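Long-range contacts in time interval measuring enzyme TIME (PDB 2E47), which probably disproportionates superoxide into hydrogen peroxide and dioxygen, as a copper- and zinc-binding member of the Cu-Zn superoxide dismutase family: residues 48-53 and 122-127; 41-46 and 95-100; 25-30 and 108-113; 75-80 and 128-133; 8-13 and 151-156. All coordinates share one frame; numbering follows the deposited sequence.

Contact 1. Residues 48-53 and 122-127; sequences GFHVHE and VLHEKA. With CU (copper (II) ion), chain E.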
# COMPACT_ATOMS: atom_id res chain seq x y z
N GLY A 48 -12.14 16.32 -4.67
CA GLY A 48 -12.39 14.93 -5.03
C GLY A 48 -11.53 13.98 -4.25
O GLY A 48 -10.34 14.23 -4.05
N PHE A 49 -12.13 12.91 -3.76
CA PHE A 49 -11.37 11.93 -3.03
C PHE A 49 -11.86 10.56 -3.47
O PHE A 49 -13.02 10.25 -3.29
CB PHE A 49 -11.68 12.14 -1.58
CG PHE A 49 -10.84 11.34 -0.66
CD1 PHE A 49 -11.43 10.42 0.20
CD2 PHE A 49 -9.51 11.55 -0.59
CE1 PHE A 49 -10.65 9.70 1.06
CE2 PHE A 49 -8.73 10.85 0.25
CZ PHE A 49 -9.30 9.90 1.08
N HIS A 50 -11.02 9.73 -4.08
CA HIS A 50 -11.50 8.47 -4.67
C HIS A 50 -10.54 7.32 -4.42
O HIS A 50 -9.37 7.58 -4.23
CB HIS A 50 -11.62 8.59 -6.18
CG HIS A 50 -12.16 9.91 -6.64
ND1 HIS A 50 -11.51 10.70 -7.56
CD2 HIS A 50 -13.31 10.58 -6.30
CE1 HIS A 50 -12.22 11.79 -7.77
NE2 HIS A 50 -13.33 11.74 -7.03
N VAL A 51 -11.01 6.07 -4.52
CA VAL A 51 -10.14 4.90 -4.57
C VAL A 51 -9.87 4.64 -6.04
O VAL A 51 -10.84 4.41 -6.87
CB VAL A 51 -10.81 3.68 -3.94
CG1 VAL A 51 -9.93 2.43 -4.06
CG2 VAL A 51 -11.16 3.98 -2.41
N HIS A 52 -8.60 4.68 -6.41
CA HIS A 52 -8.24 4.44 -7.79
C HIS A 52 -7.83 2.94 -7.91
O HIS A 52 -7.59 2.24 -6.92
CB HIS A 52 -7.16 5.44 -8.25
CG HIS A 52 -7.67 6.82 -8.54
ND1 HIS A 52 -7.27 7.55 -9.63
CD2 HIS A 52 -8.53 7.63 -7.87
CE1 HIS A 52 -7.84 8.74 -9.61
NE2 HIS A 52 -8.63 8.81 -8.56
N GLU A 53 -7.83 2.42 -9.12
CA GLU A 53 -7.77 1.00 -9.32
C GLU A 53 -6.42 0.37 -8.89
O GLU A 53 -6.40 -0.70 -8.33
CB GLU A 53 -8.06 0.70 -10.80
CG GLU A 53 -7.95 -0.77 -11.07
CD GLU A 53 -8.03 -1.14 -12.56
OE1 GLU A 53 -8.27 -2.34 -12.84
OE2 GLU A 53 -7.85 -0.24 -13.41
N VAL A 122 -6.80 8.69 -3.67
CA VAL A 122 -6.24 9.83 -4.39
C VAL A 122 -7.05 11.08 -4.05
O VAL A 122 -8.30 11.07 -4.16
CB VAL A 122 -6.25 9.71 -5.90
CG1 VAL A 122 -5.64 11.00 -6.53
CG2 VAL A 122 -5.45 8.47 -6.31
N LEU A 123 -6.34 12.12 -3.62
CA LEU A 123 -6.97 13.42 -3.34
C LEU A 123 -6.69 14.30 -4.51
O LEU A 123 -5.51 14.45 -4.91
CB LEU A 123 -6.29 14.07 -2.14
CG LEU A 123 -6.71 15.45 -1.64
CD1 LEU A 123 -8.13 15.47 -1.17
CD2 LEU A 123 -5.79 15.81 -0.47
N HIS A 124 -7.72 15.00 -4.96
CA HIS A 124 -7.63 15.76 -6.19
C HIS A 124 -7.60 17.23 -5.95
O HIS A 124 -7.96 17.71 -4.85
CB HIS A 124 -8.89 15.41 -7.03
CG HIS A 124 -8.87 14.02 -7.54
ND1 HIS A 124 -8.18 13.67 -8.67
CD2 HIS A 124 -9.44 12.89 -7.07
CE1 HIS A 124 -8.35 12.38 -8.89
NE2 HIS A 124 -9.13 11.88 -7.95
N GLU A 125 -7.22 17.97 -7.00
CA GLU A 125 -7.02 19.39 -6.90
C GLU A 125 -8.32 20.19 -6.87
O GLU A 125 -8.34 21.32 -6.41
CB GLU A 125 -6.07 19.87 -8.03
CG GLU A 125 -6.72 20.46 -9.28
CD GLU A 125 -5.76 20.38 -10.54
OE1 GLU A 125 -4.51 20.42 -10.35
OE2 GLU A 125 -6.27 20.29 -11.70
N LYS A 126 -9.41 19.61 -7.36
CA LYS A 126 -10.73 20.27 -7.25
C LYS A 126 -11.85 19.35 -6.93
O LYS A 126 -11.68 18.12 -6.86
CB LYS A 126 -11.09 21.09 -8.47
CG LYS A 126 -10.99 20.43 -9.81
CD LYS A 126 -10.71 21.55 -10.79
CE LYS A 126 -11.15 21.17 -12.24
NZ LYS A 126 -11.78 22.33 -12.98
N ALA A 127 -13.01 19.97 -6.78
CA ALA A 127 -14.21 19.26 -6.37
C ALA A 127 -14.66 18.23 -7.41
O ALA A 127 -14.51 18.42 -8.60
CB ALA A 127 -15.34 20.25 -6.09
CU CU E . -10.03 10.27 -8.91
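F49 and H50 pair antiparallel with L123 and V122, the short strand axes coming within 4.8 Å at 158° between their directions. This is the copper-binding pair of strands in the Cu-Zn superoxide dismutase beta barrel. H50 and V122 form the hydrogen-bonded pair: H50 N bonds to V122 O, and V122 N returns to H50 O. F49 and L123 are the non-hydrogen-bonded pair, and F49 CD2 touches L123 CD1 on their shared face. Next to them H124 N makes a single bond to G48 O, and past the strand end G48 N reaches K126 O.

The copper ion sits between three histidines of these strands, at 2.0 Å from H50 ND1 and 2.1 Å from both H52 NE2 and H124 NE2; H67 supplies the fourth nitrogen and also binds zinc. H52 and H124 approach tip to tip, whereas H50 and H124 cross at about a right angle; the rings of H50 and H124 meet rim to rim, planes 45° apart, neither over the other's face. H50 ND1 and H124 NE2 are only 2.7 Å apart because both bind the metal. Bonds on the far nitrogens help fix the ring rotations: H50 NE2 to D128 OD1 and H52 ND1 to G65 O. G48 lies beside the H124 ring, which has V122 CG1 over one face. The other methyl of V122 packs on H52: CG2, anti to the carbonyl carbon, stands 3.6 Å from the H52 ring centroid in a CH-pi contact only 16° off the ring normal.

Contact 2. Residues 41-46 and 95-100; sequences GLPPGE and ENHYSR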
# COMPACT_ATOMS: atom_id res chain seq x y z
N GLY A 41 -3.58 20.67 4.76
CA GLY A 41 -2.76 21.20 3.69
C GLY A 41 -3.49 21.84 2.53
O GLY A 41 -2.85 22.30 1.62
N LEU A 42 -4.83 21.86 2.52
CA LEU A 42 -5.50 22.59 1.45
C LEU A 42 -6.41 23.65 2.00
O LEU A 42 -6.94 23.52 3.09
CB LEU A 42 -6.32 21.69 0.56
CG LEU A 42 -5.55 20.67 -0.25
CD1 LEU A 42 -6.58 19.60 -0.68
CD2 LEU A 42 -4.81 21.31 -1.35
N PRO A 43 -6.61 24.71 1.23
CA PRO A 43 -7.49 25.82 1.68
C PRO A 43 -8.96 25.38 1.85
O PRO A 43 -9.34 24.38 1.28
CB PRO A 43 -7.37 26.85 0.53
CG PRO A 43 -6.69 26.23 -0.58
CD PRO A 43 -5.98 24.95 -0.08
N PRO A 44 -9.80 26.18 2.54
CA PRO A 44 -11.17 25.73 2.83
C PRO A 44 -11.88 25.51 1.46
O PRO A 44 -11.67 26.27 0.52
CB PRO A 44 -11.79 26.94 3.56
CG PRO A 44 -10.89 28.16 3.07
CD PRO A 44 -9.52 27.54 3.04
N GLY A 45 -12.66 24.46 1.33
CA GLY A 45 -13.26 24.08 0.05
C GLY A 45 -13.54 22.60 0.02
O GLY A 45 -13.53 21.96 1.04
N GLU A 46 -13.84 22.05 -1.16
CA GLU A 46 -14.14 20.62 -1.32
C GLU A 46 -13.31 20.05 -2.44
O GLU A 46 -13.03 20.75 -3.43
CB GLU A 46 -15.64 20.35 -1.57
CG GLU A 46 -16.25 20.89 -2.81
CD GLU A 46 -17.80 20.54 -2.97
OE1 GLU A 46 -18.38 20.87 -4.05
OE2 GLU A 46 -18.38 19.91 -2.05
N GLU A 95 -11.35 26.46 7.44
CA GLU A 95 -10.55 27.69 7.35
C GLU A 95 -9.13 27.48 7.84
O GLU A 95 -8.22 28.18 7.41
CB GLU A 95 -11.25 28.78 8.16
CG GLU A 95 -12.55 29.22 7.53
CD GLU A 95 -12.49 30.64 6.97
OE1 GLU A 95 -11.81 30.86 5.93
OE2 GLU A 95 -13.13 31.54 7.59
N ASN A 96 -8.95 26.48 8.70
CA ASN A 96 -7.62 26.08 9.20
C ASN A 96 -6.89 25.09 8.30
O ASN A 96 -5.93 24.47 8.75
CB ASN A 96 -7.74 25.44 10.60
CG ASN A 96 -8.42 26.36 11.62
OD1 ASN A 96 -9.66 26.51 11.64
ND2 ASN A 96 -7.62 26.95 12.50
N HIS A 97 -7.33 24.92 7.04
CA HIS A 97 -6.68 23.96 6.13
C HIS A 97 -6.64 22.52 6.67
O HIS A 97 -5.71 21.76 6.41
CB HIS A 97 -5.28 24.43 5.78
CG HIS A 97 -5.26 25.72 5.03
ND1 HIS A 97 -6.01 26.81 5.41
CD2 HIS A 97 -4.59 26.11 3.92
CE1 HIS A 97 -5.82 27.81 4.57
NE2 HIS A 97 -4.97 27.40 3.64
N TYR A 98 -7.67 22.17 7.42
CA TYR A 98 -7.83 20.86 7.99
C TYR A 98 -9.15 20.20 7.52
O TYR A 98 -10.19 20.85 7.51
CB TYR A 98 -7.80 20.95 9.50
CG TYR A 98 -8.27 19.70 10.17
CD1 TYR A 98 -7.44 18.60 10.29
CD2 TYR A 98 -9.57 19.62 10.68
CE1 TYR A 98 -7.91 17.42 10.93
CE2 TYR A 98 -10.04 18.45 11.30
CZ TYR A 98 -9.20 17.37 11.42
OH TYR A 98 -9.66 16.22 12.04
N SER A 99 -9.11 18.91 7.17
CA SER A 99 -10.28 18.20 6.74
C SER A 99 -10.45 17.00 7.67
O SER A 99 -9.55 16.16 7.78
CB SER A 99 -10.10 17.63 5.36
OG SER A 99 -11.25 16.82 5.08
N ARG A 100 -11.63 16.92 8.27
CA ARG A 100 -12.09 15.82 9.08
C ARG A 100 -12.88 14.92 8.14
O ARG A 100 -13.86 15.35 7.58
CB ARG A 100 -13.05 16.37 10.17
CG ARG A 100 -13.06 15.59 11.50
CD ARG A 100 -13.56 14.17 11.44
NE ARG A 100 -12.51 13.24 11.90
CZ ARG A 100 -12.66 11.94 12.23
NH1 ARG A 100 -11.59 11.24 12.59
NH2 ARG A 100 -13.83 11.33 12.20
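G41 opens the contact with its backbone: G41 N donates to H97 O at 2.9 Å, with an N-H...O angle of 159°. Its backbone angles (phi 129°, psi -2°) are ones that glycine readily adopts. At L42 the main chain does the touching. L42 O approaches H97 CA to 3.1 Å, a CA-H...O contact, and lies 3.3 Å from H97 CB.

P43 follows with its alpha carbon over one face of the H97 imidazole, a CH-pi contact with P43 CA 3.7 Å from the ring centroid and offset toward the rim. The ring's rotation is steadied from its own segment, since H97 ND1 donates in the ring plane to E95 O, a long bond of 3.3 Å. P44 then brings its ring atoms against the other segment: P44 CD touches H97 CE1, and P44 CB lies 3.9 Å from E95 N while P44 CG nears E95 OE1.

The packing is a surface contact between two loops at one end of the superoxide dismutase beta barrel, which lead into strands 45-52 and 98-105. Beside it, L42 rests on F93 of strand 87-93 and on I19, P43 O accepts from Y47 OH, and the backbones of G45 and S99 pair with F93 and I39, on strands 87-93 and 33-40.

Contact 3. Residues 25-30 and 108-113; sequences FTQVQD and ISLSGP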
# COMPACT_ATOMS: atom_id res chain seq x y z
N PHE A 25 -9.92 2.59 7.40
CA PHE A 25 -11.15 1.97 6.86
C PHE A 25 -11.49 0.85 7.80
O PHE A 25 -10.67 -0.01 8.00
CB PHE A 25 -10.84 1.35 5.50
CG PHE A 25 -10.36 2.35 4.47
CD1 PHE A 25 -11.27 2.87 3.54
CD2 PHE A 25 -9.05 2.79 4.45
CE1 PHE A 25 -10.86 3.79 2.60
CE2 PHE A 25 -8.59 3.73 3.51
CZ PHE A 25 -9.49 4.22 2.56
N THR A 26 -12.70 0.80 8.33
CA THR A 26 -13.04 -0.22 9.30
C THR A 26 -14.41 -0.74 8.94
O THR A 26 -15.31 0.04 8.62
CB THR A 26 -13.03 0.38 10.74
OG1 THR A 26 -14.01 1.39 10.82
CG2 THR A 26 -11.80 1.18 10.95
N GLN A 27 -14.54 -2.05 8.92
CA GLN A 27 -15.74 -2.68 8.48
C GLN A 27 -16.73 -2.52 9.64
O GLN A 27 -16.33 -2.60 10.78
CB GLN A 27 -15.48 -4.16 8.14
CG GLN A 27 -16.69 -4.84 7.44
CD GLN A 27 -16.31 -5.80 6.29
OE1 GLN A 27 -15.27 -5.66 5.63
NE2 GLN A 27 -17.20 -6.76 6.02
N VAL A 28 -17.97 -2.19 9.33
CA VAL A 28 -18.99 -2.02 10.35
C VAL A 28 -20.19 -2.91 9.98
O VAL A 28 -20.14 -3.70 9.03
CB VAL A 28 -19.37 -0.49 10.61
CG1 VAL A 28 -18.23 0.30 11.19
CG2 VAL A 28 -19.84 0.22 9.38
N GLN A 29 -21.30 -2.73 10.71
CA GLN A 29 -22.53 -3.49 10.50
C GLN A 29 -23.00 -3.61 9.03
O GLN A 29 -22.99 -2.65 8.24
CB GLN A 29 -23.65 -2.95 11.41
CG GLN A 29 -23.18 -2.59 12.88
CD GLN A 29 -22.17 -1.38 12.94
OE1 GLN A 29 -21.16 -1.41 13.69
NE2 GLN A 29 -22.46 -0.32 12.16
N ASP A 30 -23.35 -4.85 8.69
CA ASP A 30 -23.87 -5.23 7.38
C ASP A 30 -22.89 -5.04 6.23
O ASP A 30 -23.27 -4.88 5.08
CB ASP A 30 -25.26 -4.60 7.17
CG ASP A 30 -26.25 -4.94 8.35
OD1 ASP A 30 -26.51 -6.15 8.63
OD2 ASP A 30 -26.76 -3.99 9.03
N ILE A 108 -17.53 0.11 -1.19
CA ILE A 108 -16.22 -0.43 -0.92
C ILE A 108 -16.28 -1.57 0.13
O ILE A 108 -17.16 -1.59 0.99
CB ILE A 108 -15.21 0.67 -0.45
CG1 ILE A 108 -15.70 1.40 0.81
CG2 ILE A 108 -14.94 1.73 -1.60
CD1 ILE A 108 -14.64 2.40 1.46
N SER A 109 -15.29 -2.43 0.10
CA SER A 109 -15.16 -3.48 1.06
C SER A 109 -13.64 -3.70 1.29
O SER A 109 -12.77 -3.26 0.51
CB SER A 109 -15.78 -4.77 0.50
OG SER A 109 -15.82 -5.81 1.48
N LEU A 110 -13.36 -4.42 2.36
CA LEU A 110 -12.01 -4.78 2.74
C LEU A 110 -11.58 -6.10 2.09
O LEU A 110 -10.39 -6.40 2.03
CB LEU A 110 -11.91 -4.82 4.25
CG LEU A 110 -12.00 -3.42 4.91
CD1 LEU A 110 -11.36 -3.57 6.25
CD2 LEU A 110 -11.36 -2.28 4.15
N SER A 111 -12.54 -6.84 1.53
CA SER A 111 -12.24 -8.07 0.77
C SER A 111 -13.30 -8.29 -0.33
O SER A 111 -14.23 -7.50 -0.48
CB SER A 111 -12.14 -9.30 1.70
OG SER A 111 -13.38 -9.55 2.34
N GLY A 112 -13.13 -9.34 -1.12
CA GLY A 112 -14.10 -9.65 -2.18
C GLY A 112 -13.81 -8.84 -3.42
O GLY A 112 -12.75 -8.20 -3.52
N PRO A 113 -14.72 -8.87 -4.39
CA PRO A 113 -14.38 -8.12 -5.59
C PRO A 113 -14.52 -6.58 -5.44
O PRO A 113 -14.02 -5.90 -6.29
CB PRO A 113 -15.37 -8.66 -6.65
CG PRO A 113 -16.56 -9.10 -5.85
CD PRO A 113 -16.02 -9.56 -4.49
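F25, I108 and L110 make the apolar part of this contact, where strand 20-27 of the superoxide dismutase beta barrel meets the loop between strands 98-105 and 120-124. The F25 ring is approached at its edge: I108 CD1 lies near the ring plane, 4.0 Å from F25 CD1, and the two side chains cross at about a right angle. I108 CG1, set by chi1 (59°) in the crowded position between backbone N and carbonyl carbon, bears the CD1 that meets F25. L110 takes the other end of F25. L110 CD2 lies 3.9 Å from F25 CB. L110 CD1 is 4.0 Å from F25 O. V33 and I116 also pack against both F25 and I108, continuing this apolar cluster.

Q27 adds a polar side chain, which meets the loop by packing. Q27 and L110 slide past each other in opposite directions, bringing the amide oxygen OE1 of Q27 to 3.7 Å from L110 CB and 4.2 Å from S109 OG.

Hydrogen bonds within and around the loop help define its path. I108 N donates to D105 OD1, and the backbones of S109 and I116 pair. With OG anti to the backbone N (chi1 -173°), the S109 hydroxyl donates to S111 O at 3.0 Å, tilted 24° from that carbonyl's plane.

Contact 4. Residues 75-80 and 128-133; sequences HGHPND and DDYGKS. With ZN (zinc ion), chain F.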
# COMPACT_ATOMS: atom_id res chain seq x y z
N HIS A 75 -19.29 7.37 -13.47
CA HIS A 75 -18.92 8.12 -12.30
C HIS A 75 -20.16 8.69 -11.71
O HIS A 75 -20.96 9.23 -12.42
CB HIS A 75 -17.93 9.27 -12.66
CG HIS A 75 -17.50 10.05 -11.47
ND1 HIS A 75 -16.58 9.55 -10.55
CD2 HIS A 75 -17.85 11.28 -11.02
CE1 HIS A 75 -16.42 10.43 -9.58
NE2 HIS A 75 -17.18 11.49 -9.83
N GLY A 76 -20.30 8.65 -10.39
CA GLY A 76 -21.46 9.26 -9.80
C GLY A 76 -21.20 9.84 -8.42
O GLY A 76 -20.07 9.92 -7.97
N HIS A 77 -22.29 10.21 -7.78
CA HIS A 77 -22.34 10.57 -6.37
C HIS A 77 -22.30 9.29 -5.50
O HIS A 77 -22.93 8.27 -5.85
CB HIS A 77 -23.60 11.40 -6.08
CG HIS A 77 -23.67 11.92 -4.65
ND1 HIS A 77 -23.45 13.25 -4.32
CD2 HIS A 77 -23.98 11.31 -3.48
CE1 HIS A 77 -23.58 13.41 -3.01
NE2 HIS A 77 -23.89 12.24 -2.47
N PRO A 78 -21.57 9.34 -4.36
CA PRO A 78 -21.53 8.15 -3.50
C PRO A 78 -22.94 7.68 -3.07
O PRO A 78 -23.10 6.52 -2.73
CB PRO A 78 -20.76 8.59 -2.25
CG PRO A 78 -20.22 9.98 -2.57
CD PRO A 78 -20.72 10.45 -3.87
N ASN A 79 -23.93 8.55 -3.05
CA ASN A 79 -25.31 8.09 -2.77
C ASN A 79 -26.03 7.47 -3.99
O ASN A 79 -27.07 6.90 -3.84
CB ASN A 79 -26.18 9.20 -2.20
CG ASN A 79 -25.78 9.59 -0.81
OD1 ASN A 79 -25.26 8.78 -0.04
ND2 ASN A 79 -26.05 10.83 -0.45
N ASP A 80 -25.50 7.63 -5.20
CA ASP A 80 -26.05 6.95 -6.39
C ASP A 80 -25.74 5.45 -6.51
O ASP A 80 -24.65 5.00 -6.18
CB ASP A 80 -25.48 7.57 -7.66
CG ASP A 80 -25.76 9.05 -7.78
OD1 ASP A 80 -25.12 9.67 -8.66
OD2 ASP A 80 -26.62 9.57 -7.01
N ASP A 128 -15.20 17.13 -6.93
CA ASP A 128 -15.86 16.14 -7.79
C ASP A 128 -17.27 16.70 -8.11
O ASP A 128 -18.00 17.04 -7.19
CB ASP A 128 -16.01 14.89 -6.93
CG ASP A 128 -16.52 13.66 -7.70
OD1 ASP A 128 -16.19 12.54 -7.22
OD2 ASP A 128 -17.24 13.78 -8.73
N ASP A 129 -17.66 16.75 -9.40
CA ASP A 129 -18.98 17.30 -9.79
C ASP A 129 -20.05 16.18 -9.93
O ASP A 129 -21.19 16.40 -10.38
CB ASP A 129 -18.83 18.11 -11.09
CG ASP A 129 -18.57 17.21 -12.32
OD1 ASP A 129 -18.16 17.77 -13.37
OD2 ASP A 129 -18.76 15.95 -12.27
N TYR A 130 -19.65 14.98 -9.52
CA TYR A 130 -20.49 13.81 -9.32
C TYR A 130 -21.09 13.30 -10.62
O TYR A 130 -22.09 12.58 -10.60
CB TYR A 130 -21.58 14.03 -8.29
CG TYR A 130 -21.16 14.58 -6.96
CD1 TYR A 130 -20.22 13.92 -6.14
CD2 TYR A 130 -21.74 15.79 -6.48
CE1 TYR A 130 -19.86 14.43 -4.87
CE2 TYR A 130 -21.34 16.33 -5.28
CZ TYR A 130 -20.42 15.64 -4.46
OH TYR A 130 -20.09 16.18 -3.23
N GLY A 131 -20.45 13.63 -11.75
CA GLY A 131 -20.91 13.20 -13.08
C GLY A 131 -22.16 13.96 -13.57
O GLY A 131 -22.82 13.53 -14.48
N LYS A 132 -22.47 15.11 -12.97
CA LYS A 132 -23.73 15.81 -13.19
C LYS A 132 -23.58 17.04 -14.09
O LYS A 132 -24.58 17.71 -14.47
CB LYS A 132 -24.35 16.22 -11.87
CG LYS A 132 -24.63 15.06 -10.98
CD LYS A 132 -25.08 15.52 -9.62
CE LYS A 132 -25.52 14.28 -8.79
NZ LYS A 132 -25.07 14.47 -7.39
N SER A 133 -22.33 17.36 -14.43
CA SER A 133 -22.10 18.48 -15.31
C SER A 133 -21.95 18.06 -16.78
O SER A 133 -22.02 16.89 -17.15
CB SER A 133 -20.86 19.26 -14.86
OG SER A 133 -19.75 18.72 -15.55
ZN ZN F . -15.47 7.81 -10.43
O HOH W 1 -17.91 10.81 -6.16
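H75 and D128 meet tip to tip on the side of the imidazole away from the zinc ion, joining the zinc loop to the loop that follows strand 120-124, an arrangement characteristic of Cu-Zn superoxide dismutases. H75 ND1 binds zinc at 2.1 Å, with H67, H84 and D87 completing the site. The opposite ring nitrogen, H75 NE2, donates to D128 OD2 at 2.5 Å, on the syn side of the carboxylate and at 164°. Ring and carboxylate planes are only 24° apart, which, with both H75 nitrogens held, fixes the rotation of the imidazole.

D128 in turn is gripped by several partners. Y130 N donates to the same OD2 from the anti side, closing an Asx turn. Through its other oxygen the carboxylate has a second link, to the copper ligand H50, and so bridges the two metal sites. A water at 2.7 Å donates to D128 OD1 and also to G76 O, tying the two loops together again.

Further out, the edge of the H77 ring points at the face of Y130 in a T-shaped pair, centroids 4.5 Å apart and planes at 56°. H77 ND1 stands over the centre of the tyrosine ring, with D128 O over the opposite face. H77 N is held by D80 OD1, which it meets from above the carboxylate plane. In the other loop G131 N closes a second Asx turn onto D129 OD2. K132, bent at chi4, brings NZ to 3.6 Å from H77 CB.

Contact 5. Residues 8-13 and 151-156; sequences SRAIAV and GVIGIL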
# COMPACT_ATOMS: atom_id res chain seq x y z
N SER A 8 -10.38 -6.94 10.58
CA SER A 8 -9.58 -6.28 9.55
C SER A 8 -9.87 -4.81 9.42
O SER A 8 -11.04 -4.41 9.33
CB SER A 8 -9.84 -6.93 8.19
OG SER A 8 -8.66 -7.60 7.77
N ARG A 9 -8.80 -4.01 9.46
CA ARG A 9 -8.84 -2.59 9.10
C ARG A 9 -7.77 -2.31 8.02
O ARG A 9 -6.92 -3.15 7.72
CB ARG A 9 -8.59 -1.73 10.34
CG ARG A 9 -9.53 -2.08 11.51
CD ARG A 9 -9.45 -1.07 12.64
NE ARG A 9 -8.11 -1.01 13.27
CZ ARG A 9 -7.60 0.07 13.89
NH1 ARG A 9 -8.32 1.21 13.99
NH2 ARG A 9 -6.37 0.03 14.39
N ALA A 10 -7.82 -1.11 7.45
CA ALA A 10 -6.84 -0.72 6.45
C ALA A 10 -6.59 0.75 6.63
O ALA A 10 -7.34 1.44 7.30
CB ALA A 10 -7.37 -1.00 5.09
N ILE A 11 -5.52 1.25 6.05
CA ILE A 11 -5.14 2.62 6.32
C ILE A 11 -4.34 3.06 5.09
O ILE A 11 -3.69 2.21 4.44
CB ILE A 11 -4.22 2.71 7.53
CG1 ILE A 11 -3.87 4.19 7.80
CG2 ILE A 11 -2.90 1.91 7.29
CD1 ILE A 11 -3.37 4.46 9.29
N ALA A 12 -4.46 4.34 4.74
CA ALA A 12 -3.66 4.96 3.63
C ALA A 12 -3.08 6.19 4.24
O ALA A 12 -3.78 6.88 5.02
CB ALA A 12 -4.58 5.41 2.46
N VAL A 13 -1.87 6.53 3.87
CA VAL A 13 -1.24 7.72 4.41
C VAL A 13 -0.95 8.62 3.25
O VAL A 13 -0.40 8.20 2.28
CB VAL A 13 0.08 7.34 5.21
CG1 VAL A 13 0.83 8.53 5.59
CG2 VAL A 13 -0.28 6.50 6.49
N GLY A 151 -2.07 7.57 -1.63
CA GLY A 151 -1.42 6.60 -0.78
C GLY A 151 -1.97 5.23 -1.09
O GLY A 151 -3.15 5.10 -1.37
N VAL A 152 -1.13 4.22 -1.02
CA VAL A 152 -1.62 2.84 -1.10
C VAL A 152 -2.40 2.45 0.17
O VAL A 152 -2.02 2.78 1.31
CB VAL A 152 -0.47 1.82 -1.30
CG1 VAL A 152 -1.07 0.46 -1.56
CG2 VAL A 152 0.41 2.21 -2.47
N ILE A 153 -3.51 1.77 -0.01
CA ILE A 153 -4.29 1.28 1.15
C ILE A 153 -3.69 -0.01 1.70
O ILE A 153 -3.74 -1.04 1.02
CB ILE A 153 -5.72 1.03 0.74
CG1 ILE A 153 -6.31 2.31 0.16
CG2 ILE A 153 -6.57 0.52 1.92
CD1 ILE A 153 -7.71 2.17 -0.60
N GLY A 154 -3.08 0.07 2.91
CA GLY A 154 -2.37 -1.05 3.49
C GLY A 154 -3.16 -1.70 4.61
O GLY A 154 -4.07 -1.09 5.14
N ILE A 155 -2.79 -2.92 4.97
CA ILE A 155 -3.39 -3.66 6.06
C ILE A 155 -2.91 -2.98 7.33
O ILE A 155 -1.73 -2.77 7.58
CB ILE A 155 -3.00 -5.21 6.03
CG1 ILE A 155 -3.70 -5.87 4.86
CG2 ILE A 155 -3.50 -5.90 7.32
CD1 ILE A 155 -3.18 -7.27 4.44
N LEU A 156 -3.87 -2.55 8.11
CA LEU A 156 -3.65 -2.03 9.42
C LEU A 156 -3.99 -3.23 10.28
O LEU A 156 -3.72 -3.21 11.49
CB LEU A 156 -4.63 -0.86 9.68
CG LEU A 156 -4.65 -0.06 10.99
CD1 LEU A 156 -3.44 0.80 11.06
CD2 LEU A 156 -5.88 0.79 10.99
O HOH W 2 -0.34 4.32 2.53
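R9, I11 and G154 carry the backbone bonds that join the first strand to the C-terminal one. I11 and G154 form an antiparallel hydrogen-bonded pair: I11 N donates to G154 O at 2.9 Å, and G154 N returns to I11 O at 2.7 Å and 162°. Two residues further along, L156 N donates to R9 O at 3.1 Å. At the other end a water takes over, accepting from V13 N and donating to V152 O at 2.6 Å. Beyond the two segments, A10 and A12 bond by their backbones to F25 and I23 of strand 20-27, while I153 turns to G118 and R119.

Of all the residues here, L156 buries most against the other segment. L156 CD2 lies over the centre of one face of the R9 guanidinium, 3.4 Å from R9 CZ, and L156 CD1 touches I11 CG2. R9 bends at chi3 (-63°), which carries NE round toward the CD2 methyl. A10 CB and I153 CG2 meet at 3.6 Å. I155 makes backbone bonds to the second subunit, where V152 packs on V152 of that copy and L156 O has a weak bond to K54 NZ of it. Joining the N- and C-terminal strands edge to edge in this way is typical of the superoxide dismutase Greek-key beta barrel, here forming part of the dimer interface.

Overall arrangement
From the N terminus, strand 9-15 pairs with the C-terminal strand in contact 5, so that contact closes a loop around all the others. Strand 20-27 follows beside it; contact 3 ties it to residues 108-113 and encloses contact 2. Contact 2 joins the loops leading into strands 45-52 and 98-105. Contact 1 starts on the same strand 45-52 and crosses contacts 2 and 3 to reach strand 120-124. Contact 4 runs from the zinc loop to residues 128-133, also crossing contacts 1, 2 and 3. H50 and D128 link contacts 1 and 4, connecting the two metal sites. Contacts 4 and 5 lie on opposite sides of the chain's centre.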